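Local coordinates for bacterial transferase hexapeptide (Three repeats) family protein (Acinetobacter baumannii, PDB 4M9C), which probably transfers an acetyl group to an amino-sugar nucleotide in the biosynthesis of UDP-N,N'-diacetylbacillosamine, at residues L54-I57 and H63-V66. Sequence-based numbering, arbitrary orientation.
Sequences LDFI and HKAV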
loop_
_atom_site.group_PDB
_atom_site.type_symbol
_atom_site.label_atom_id
_atom_site.label_comp_id
_atom_site.label_asym_id
_atom_site.label_seq_id
_atom_site.Cartn_x
_atom_site.Cartn_y
_atom_site.Cartn_z
ATOM N N LEU A 54 -27.399 10.685 23.704
ATOM C CA LEU A 54 -28.802 10.902 24.037
ATOM C C LEU A 54 -29.494 11.794 23.027
ATOM O O LEU A 54 -30.605 11.496 22.607
ATOM C CB LEU A 54 -28.963 11.477 25.451
ATOM C CG LEU A 54 -28.846 10.410 26.542
ATOM C CD1 LEU A 54 -28.639 11.027 27.930
ATOM C CD2 LEU A 54 -30.068 9.497 26.511
ATOM N N ASP A 55 -28.843 12.887 22.636
ATOM C CA ASP A 55 -29.437 13.793 21.653
ATOM C C ASP A 55 -29.576 13.128 20.285
ATOM O O ASP A 55 -30.585 13.300 19.606
ATOM C CB ASP A 55 -28.657 15.108 21.559
ATOM C CG ASP A 55 -28.856 15.987 22.792
ATOM O OD1 ASP A 55 -29.997 16.032 23.315
ATOM O OD2 ASP A 55 -27.876 16.615 23.249
ATOM N N PHE A 56 -28.573 12.349 19.894
ATOM C CA PHE A 56 -28.667 11.609 18.644
ATOM C C PHE A 56 -29.881 10.690 18.680
ATOM O O PHE A 56 -30.703 10.702 17.774
ATOM C CB PHE A 56 -27.395 10.789 18.392
ATOM C CG PHE A 56 -27.493 9.879 17.193
ATOM C CD1 PHE A 56 -27.834 8.544 17.343
ATOM C CD2 PHE A 56 -27.254 10.367 15.921
ATOM C CE1 PHE A 56 -27.922 7.700 16.246
ATOM C CE2 PHE A 56 -27.333 9.531 14.814
ATOM C CZ PHE A 56 -27.670 8.197 14.979
ATOM N N ILE A 57 -29.989 9.893 19.738
ATOM C CA ILE A 57 -31.099 8.961 19.879
ATOM C C ILE A 57 -32.444 9.693 19.915
ATOM O O ILE A 57 -33.457 9.172 19.448
ATOM C CB ILE A 57 -30.957 8.119 21.160
ATOM C CG1 ILE A 57 -29.793 7.135 21.030
ATOM C CG2 ILE A 57 -32.245 7.372 21.449
ATOM C CD1 ILE A 57 -29.969 6.125 19.919
ATOM N N HIS A 63 -35.604 6.169 11.016
ATOM C CA HIS A 63 -34.486 5.236 11.066
ATOM C C HIS A 63 -33.176 5.907 11.454
ATOM O O HIS A 63 -32.852 6.993 10.973
ATOM C CB HIS A 63 -34.350 4.514 9.727
ATOM C CG HIS A 63 -35.579 3.757 9.335
ATOM N ND1 HIS A 63 -36.556 4.294 8.526
ATOM C CD2 HIS A 63 -36.001 2.512 9.662
ATOM C CE1 HIS A 63 -37.521 3.407 8.358
ATOM N NE2 HIS A 63 -37.208 2.318 9.036
ATOM N N LYS A 64 -32.440 5.257 12.349
ATOM C CA LYS A 64 -31.128 5.736 12.750
ATOM C C LYS A 64 -30.089 4.636 12.507
ATOM O O LYS A 64 -30.333 3.463 12.792
ATOM C CB LYS A 64 -31.127 6.177 14.220
ATOM C CG LYS A 64 -32.176 7.250 14.571
ATOM C CD LYS A 64 -31.916 7.850 15.933
ATOM C CE LYS A 64 -33.029 8.815 16.357
ATOM N NZ LYS A 64 -34.288 8.075 16.648
ATOM N N ALA A 65 -28.940 5.023 11.962
ATOM C CA ALA A 65 -27.857 4.083 11.681
ATOM C C ALA A 65 -26.516 4.699 12.078
ATOM O O ALA A 65 -26.324 5.918 12.004
ATOM C CB ALA A 65 -27.858 3.700 10.203
ATOM N N VAL A 66 -25.587 3.856 12.502
ATOM C CA VAL A 66 -24.317 4.356 12.999
ATOM C C VAL A 66 -23.138 3.528 12.485
ATOM O O VAL A 66 -23.224 2.308 12.378
ATOM C CB VAL A 66 -24.312 4.373 14.542
ATOM C CG1 VAL A 66 -22.882 4.463 15.092
ATOM C CG2 VAL A 66 -25.181 5.518 15.067
#
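The ring of Phe56 reaches from helix 53-58 to strand 63-68 and lies obliquely against Val66 and Lys64, whose side chains both leave the strand on the face that the helix covers. Its far end does the touching: CZ of Phe56 comes within 3.7 Å of CG2 of Val66, while CE1 of Phe56 is 4.0 Å from CD of Lys64. With CG anti to the backbone N (chi1 173°), the phenyl group swings out to the sheet although its CB does not point there. Lys64 runs the opposite way, sliding past the ring toward the helix backbone, with CE 3.3 Å from the carbonyl O of Phe56. The chain is extended as far as CE; the bend at chi4 (70°) then sets the CE-NZ bond alongside Ile57 O, with CE and NZ both 3.1 Å from it, so the hydrogen bond from NZ is weak and strongly bent. A second weak bond from NZ goes to Lys59 O, so the ammonium group lies close to carbonyls at the C-terminal end of the helix, where it would probably be favoured by the helix dipole. Ile4 of the neighbouring strand 3-8 and Ile36 of strand 33-36, one strand further across the sheet, also touch Phe56, which is buried between helix and sheet. A short helix leading through a short loop into a parallel strand and packing on that sheet is characteristic of the Rossmann-like N-terminal domain of PglD-type acetyltransferases.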